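Local coordinates for uncharacterized protein MG376 homolog (Mycoplasma pneumoniae, PDB 2HQL), which probably binds single-stranded DNA through a small OB fold, although its precise cellular role has not been established, at residues I70-I75 against V94-P99; L30-Q35 against Y47-A52. All blocks are in the same frame, centred on the assembly; numbering follows the deposited sequence.

Contact 1: residues I70-I75 against V94-P99; sequences ISIEGI and VKIFNP
E73 and K95 face each other as an antiparallel hydrogen-bonded pair, yet V94 is turned to E73 as well, and the backbone bonds record the irregularity. E73 N donates to K95 O at 2.8 Å. E73 O is gripped twice, by V94 N at 2.8 Å and by K95 N at 3.0 Å. Two successive amides thus share one acceptor, V94 N in the carbonyl plane and K95 N tilted 20° from it. Further along, the F97 N to S71 O bond of 3.1 Å is nearly straight, with 170° at the hydrogen. A water extends the ladder, accepting from S71 N and donating to F97 O.

Apolar contacts flank these bonds. On the face carrying I72 and I96, I70 CD1 meets I96 CG2 at 3.9 Å, the two side chains crossing obliquely; L60 and H63 of helix 54-64 touch I70, and L56 and H63 touch I96. At the other end, both CG1 and CD1 of I75 rest on V94 CG2, the CG1 contact being 3.6 Å.

The charged element is the E73 carboxylate: OE1 lies beside V94 CG1, and OE2 has a long, weak ion pair with R10.

The aromatic contact belongs to F97. Its chi1 of -59° sets CG beside the backbone N, anti to the carbonyl carbon. The ring lies obliquely against the 70-75 backbone, where CE2 comes within 3.3 Å of I72 C. Its tip continues to E73, CZ lying 3.8 Å from CB, while I103 also packs on the ring.

V94 and K95 together opposite E73 make a classic beta bulge, with E73 O accepting from both amides, here set in the hairpin of strands 69-81 and 86-96, the last two strands of this OB fold.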
loop_
_atom_site.group_PDB
_atom_site.type_symbol
_atom_site.label_atom_id
_atom_site.label_comp_id
_atom_site.label_asym_id
_atom_site.label_seq_id
_atom_site.Cartn_x
_atom_site.Cartn_y
_atom_site.Cartn_z
ATOM N N ILE A 70 6.794 14.972 1.315
ATOM C CA ILE A 70 7.726 14.012 1.874
ATOM C C ILE A 70 7.676 12.760 1.016
ATOM O O ILE A 70 6.615 12.392 0.514
ATOM C CB ILE A 70 7.375 13.640 3.339
ATOM C CG1 ILE A 70 8.469 12.717 3.907
ATOM C CG2 ILE A 70 5.996 12.961 3.393
ATOM C CD1 ILE A 70 8.361 12.412 5.381
ATOM N N SER A 71 8.837 12.130 0.829
ATOM C CA SER A 71 8.954 10.901 0.043
ATOM C C SER A 71 9.555 9.884 0.980
ATOM O O SER A 71 10.429 10.230 1.764
ATOM C CB SER A 71 9.903 11.087 -1.149
ATOM O OG SER A 71 9.473 12.138 -1.998
ATOM N N ILE A 72 9.107 8.636 0.909
ATOM C CA ILE A 72 9.657 7.606 1.788
ATOM C C ILE A 72 9.780 6.238 1.133
ATOM O O ILE A 72 9.423 6.037 -0.030
ATOM C CB ILE A 72 8.775 7.378 3.063
ATOM C CG1 ILE A 72 7.386 6.871 2.645
ATOM C CG2 ILE A 72 8.665 8.659 3.898
ATOM C CD1 ILE A 72 6.619 6.195 3.762
ATOM N N GLU A 73 10.305 5.308 1.926
ATOM C CA GLU A 73 10.428 3.904 1.569
ATOM C C GLU A 73 9.766 3.260 2.784
ATOM O O GLU A 73 10.092 3.597 3.917
ATOM C CB GLU A 73 11.886 3.465 1.480
ATOM C CG GLU A 73 12.064 2.138 0.744
ATOM C CD GLU A 73 12.422 0.974 1.648
ATOM O OE1 GLU A 73 13.450 1.087 2.346
ATOM O OE2 GLU A 73 11.693 -0.052 1.653
ATOM N N GLY A 74 8.823 2.356 2.575
ATOM C CA GLY A 74 8.184 1.766 3.732
ATOM C C GLY A 74 7.630 0.388 3.500
ATOM O O GLY A 74 7.839 -0.216 2.444
ATOM N N ILE A 75 6.905 -0.102 4.499
ATOM C CA ILE A 75 6.306 -1.428 4.451
ATOM C C ILE A 75 4.788 -1.311 4.603
ATOM O O ILE A 75 4.283 -0.725 5.561
ATOM C CB ILE A 75 6.887 -2.307 5.576
ATOM C CG1 ILE A 75 8.417 -2.207 5.572
ATOM C CG2 ILE A 75 6.500 -3.736 5.370
ATOM C CD1 ILE A 75 9.095 -2.928 6.727
ATOM N N VAL A 94 10.278 3.188 6.725
ATOM C CA VAL A 94 11.578 2.560 6.913
ATOM C C VAL A 94 12.627 3.613 6.627
ATOM O O VAL A 94 13.659 3.679 7.292
ATOM C CB VAL A 94 11.791 1.371 5.936
ATOM C CG1 VAL A 94 13.255 0.995 5.893
ATOM C CG2 VAL A 94 10.974 0.162 6.380
ATOM N N LYS A 95 12.348 4.460 5.645
ATOM C CA LYS A 95 13.298 5.488 5.273
ATOM C C LYS A 95 12.670 6.776 4.722
ATOM O O LYS A 95 11.715 6.748 3.941
ATOM C CB LYS A 95 14.271 4.893 4.253
ATOM C CG LYS A 95 15.494 5.735 3.991
ATOM C CD LYS A 95 16.500 5.002 3.130
ATOM C CE LYS A 95 17.725 5.856 2.910
ATOM N NZ LYS A 95 17.354 7.150 2.269
ATOM N N ILE A 96 13.212 7.911 5.150
ATOM C CA ILE A 96 12.746 9.208 4.682
ATOM C C ILE A 96 13.812 9.750 3.747
ATOM O O ILE A 96 15.008 9.667 4.038
ATOM C CB ILE A 96 12.564 10.219 5.833
ATOM C CG1 ILE A 96 11.497 9.720 6.806
ATOM C CG2 ILE A 96 12.160 11.574 5.267
ATOM C CD1 ILE A 96 11.251 10.666 7.958
ATOM N N PHE A 97 13.384 10.306 2.622
ATOM C CA PHE A 97 14.331 10.845 1.656
ATOM C C PHE A 97 14.447 12.370 1.723
ATOM O O PHE A 97 13.585 13.058 2.286
ATOM C CB PHE A 97 13.926 10.424 0.238
ATOM C CG PHE A 97 13.866 8.926 0.032
ATOM C CD1 PHE A 97 15.024 8.149 0.107
ATOM C CD2 PHE A 97 12.654 8.297 -0.258
ATOM C CE1 PHE A 97 14.977 6.775 -0.104
ATOM C CE2 PHE A 97 12.600 6.917 -0.472
ATOM C CZ PHE A 97 13.765 6.156 -0.395
ATOM N N ASN A 98 15.536 12.884 1.159
ATOM C CA ASN A 98 15.767 14.322 1.112
ATOM C C ASN A 98 14.836 14.892 0.051
ATOM O O ASN A 98 14.895 14.494 -1.114
ATOM C CB ASN A 98 17.228 14.616 0.750
ATOM C CG ASN A 98 17.447 16.050 0.306
ATOM O OD1 ASN A 98 16.838 16.976 0.834
ATOM N ND2 ASN A 98 18.339 16.240 -0.662
ATOM N N PRO A 99 13.950 15.824 0.442
ATOM C CA PRO A 99 13.010 16.431 -0.507
ATOM C C PRO A 99 13.675 17.106 -1.706
ATOM O O PRO A 99 13.004 17.712 -2.550
ATOM C CB PRO A 99 12.219 17.407 0.366
ATOM C CG PRO A 99 13.192 17.765 1.435
ATOM C CD PRO A 99 13.815 16.439 1.773
HETATM O O HOH W 1 10.854 14.240 1.131
#

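Contact 2: residues L30-Q35 against Y47-A52; sequences LVTIKQ and YYVIYA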
loop_
_atom_site.group_PDB
_atom_site.type_symbol
_atom_site.label_atom_id
_atom_site.label_comp_id
_atom_site.label_asym_id
_atom_site.label_seq_id
_atom_site.Cartn_x
_atom_site.Cartn_y
_atom_site.Cartn_z
ATOM N N LEU A 30 2.202 9.607 13.711
ATOM C CA LEU A 30 1.435 9.379 12.505
ATOM C C LEU A 30 1.211 10.611 11.674
ATOM O O LEU A 30 0.783 11.654 12.172
ATOM C CB LEU A 30 0.081 8.747 12.830
ATOM C CG LEU A 30 0.111 7.252 13.155
ATOM C CD1 LEU A 30 0.655 7.013 14.570
ATOM C CD2 LEU A 30 -1.308 6.704 13.010
ATOM N N VAL A 31 1.494 10.452 10.387
ATOM C CA VAL A 31 1.338 11.509 9.406
ATOM C C VAL A 31 0.352 11.060 8.315
ATOM O O VAL A 31 0.279 9.880 7.966
ATOM C CB VAL A 31 2.715 11.874 8.771
ATOM C CG1 VAL A 31 2.533 12.910 7.646
ATOM C CG2 VAL A 31 3.651 12.418 9.853
ATOM N N THR A 32 -0.432 12.004 7.809
ATOM C CA THR A 32 -1.380 11.713 6.748
ATOM C C THR A 32 -0.990 12.527 5.527
ATOM O O THR A 32 -0.919 13.762 5.573
ATOM C CB THR A 32 -2.809 12.035 7.157
ATOM O OG1 THR A 32 -3.224 11.097 8.156
ATOM C CG2 THR A 32 -3.743 11.918 5.957
ATOM N N ILE A 33 -0.745 11.796 4.442
ATOM C CA ILE A 33 -0.287 12.336 3.167
ATOM C C ILE A 33 -1.350 12.328 2.065
ATOM O O ILE A 33 -2.222 11.468 2.028
ATOM C CB ILE A 33 0.930 11.508 2.669
ATOM C CG1 ILE A 33 1.973 11.375 3.777
ATOM C CG2 ILE A 33 1.538 12.135 1.466
ATOM C CD1 ILE A 33 2.501 12.671 4.322
ATOM N N LYS A 34 -1.246 13.297 1.164
ATOM C CA LYS A 34 -2.146 13.428 0.021
ATOM C C LYS A 34 -1.321 13.284 -1.255
ATOM O O LYS A 34 -0.238 13.859 -1.376
ATOM C CB LYS A 34 -2.810 14.808 0.004
ATOM C CG LYS A 34 -3.512 15.134 -1.324
ATOM C CD LYS A 34 -3.997 16.590 -1.423
ATOM C CE LYS A 34 -2.840 17.588 -1.520
ATOM N NZ LYS A 34 -3.317 19.008 -1.646
ATOM N N GLN A 35 -1.826 12.506 -2.203
ATOM C CA GLN A 35 -1.148 12.333 -3.482
ATOM C C GLN A 35 -2.207 12.636 -4.524
ATOM O O GLN A 35 -3.319 12.134 -4.413
ATOM C CB GLN A 35 -0.645 10.894 -3.660
ATOM C CG GLN A 35 0.250 10.721 -4.883
ATOM C CD GLN A 35 0.889 9.350 -4.988
ATOM O OE1 GLN A 35 0.270 8.386 -5.453
ATOM N NE2 GLN A 35 2.138 9.254 -4.545
ATOM N N TYR A 47 -5.484 9.883 -0.191
ATOM C CA TYR A 47 -4.929 10.106 1.132
ATOM C C TYR A 47 -4.407 8.801 1.692
ATOM O O TYR A 47 -5.060 7.753 1.591
ATOM C CB TYR A 47 -5.978 10.683 2.072
ATOM C CG TYR A 47 -6.224 12.171 1.901
ATOM C CD1 TYR A 47 -5.856 13.076 2.896
ATOM C CD2 TYR A 47 -6.867 12.668 0.769
ATOM C CE1 TYR A 47 -6.131 14.435 2.769
ATOM C CE2 TYR A 47 -7.146 14.027 0.638
ATOM C CZ TYR A 47 -6.779 14.898 1.642
ATOM O OH TYR A 47 -7.087 16.233 1.530
ATOM N N TYR A 48 -3.218 8.889 2.285
ATOM C CA TYR A 48 -2.536 7.748 2.868
ATOM C C TYR A 48 -2.103 8.098 4.272
ATOM O O TYR A 48 -1.883 9.268 4.586
ATOM C CB TYR A 48 -1.312 7.409 2.028
ATOM C CG TYR A 48 -1.653 7.068 0.597
ATOM C CD1 TYR A 48 -2.225 5.839 0.275
ATOM C CD2 TYR A 48 -1.419 7.977 -0.435
ATOM C CE1 TYR A 48 -2.553 5.524 -1.032
ATOM C CE2 TYR A 48 -1.747 7.668 -1.753
ATOM C CZ TYR A 48 -2.309 6.443 -2.038
ATOM O OH TYR A 48 -2.632 6.114 -3.326
ATOM N N VAL A 49 -1.998 7.081 5.120
ATOM C CA VAL A 49 -1.563 7.288 6.487
ATOM C C VAL A 49 -0.250 6.550 6.642
ATOM O O VAL A 49 -0.148 5.366 6.352
ATOM C CB VAL A 49 -2.576 6.744 7.508
ATOM C CG1 VAL A 49 -2.046 6.945 8.912
ATOM C CG2 VAL A 49 -3.912 7.442 7.345
ATOM N N ILE A 50 0.765 7.274 7.081
ATOM C CA ILE A 50 2.078 6.697 7.274
ATOM C C ILE A 50 2.475 6.940 8.723
ATOM O O ILE A 50 1.901 7.800 9.390
ATOM C CB ILE A 50 3.104 7.357 6.322
ATOM C CG1 ILE A 50 3.207 8.856 6.606
ATOM C CG2 ILE A 50 2.660 7.173 4.875
ATOM C CD1 ILE A 50 4.292 9.544 5.815
ATOM N N TYR A 51 3.435 6.167 9.222
ATOM C CA TYR A 51 3.891 6.350 10.599
ATOM C C TYR A 51 5.344 5.937 10.753
ATOM O O TYR A 51 5.944 5.416 9.818
ATOM C CB TYR A 51 3.034 5.554 11.598
ATOM C CG TYR A 51 3.155 4.049 11.510
ATOM C CD1 TYR A 51 2.338 3.315 10.649
ATOM C CD2 TYR A 51 4.083 3.356 12.288
ATOM C CE1 TYR A 51 2.442 1.919 10.567
ATOM C CE2 TYR A 51 4.198 1.960 12.213
ATOM C CZ TYR A 51 3.372 1.250 11.347
ATOM O OH TYR A 51 3.477 -0.120 11.254
ATOM N N ALA A 52 5.897 6.188 11.939
ATOM C CA ALA A 52 7.278 5.842 12.253
ATOM C C ALA A 52 7.452 5.686 13.759
ATOM O O ALA A 52 6.701 6.253 14.549
ATOM C CB ALA A 52 8.217 6.915 11.731
#
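I33 O accepts one hydrogen bond, from Y48 N at 2.8 Å, plus a weaker CA-H...O contact from Y47 CA at 3.2 Å. V31 O repeats the pattern, accepting from I50 N at 2.8 Å with a CA-H...O contact from V49 CA. The reciprocal bonds, I33 N to Y48 O and V31 N to I50 O, complete a regular antiparallel ladder.

Side chains on its two faces differ. On one, I50 has CG1 between its backbone N and carbonyl carbon (chi1 61°), which sets that atom 3.7 Å from V31 CB. I50 CD1 reaches I33 CG1 at 3.6 Å. I91 and I93 of strand 86-96 pack on I50, and L60 of helix 54-64 touches V31. Q35 CB meets the edge of the Y48 ring, 3.9 Å from CE2, while the Q35 amide bonds to E14 O through NE2 and to N9 of the second subunit through OE1.

On the other face, the Y47 ring takes a CH-pi contact from K34 CB, 4.3 Å from the ring centroid and 9° off its normal. T32 CG2 comes to the edge of the same ring, 3.9 Å from Y47 CD1. L30 CG lies alongside Y51 CB.

The hairpin thus has a face aliphatic at V31, I33 and I50, turning polar and aromatic at Q35 and Y48, where the second subunit is reached, and a mixed face of Y47, Y51, T32 and K34 with L30 and V49. OB folds commonly bind nucleic acid through the equivalent second and third strands, so the mixed face is a plausible but unproven DNA site.

Contact 2 closes before contact 1 opens along the chain, and the two hairpins meet through the aliphatic interior with their centres 11 Å apart. I70 CG2 of contact 1 packs on I33 CD1 of contact 2 at 3.6 Å, and a second, looser meeting joins I72 CD1 to I50 CG2 at 4.2 Å. Strands 42-53 and 86-96 are also parallel neighbours in the sheet, so backbone pairing and core packing both connect the hairpins. Helix 54-64, which follows strand 42-53, touches both contacts through L60. The strand order 1-2-3-5-4, with the first and last strands paired, agrees with the OB fold assigned to this family.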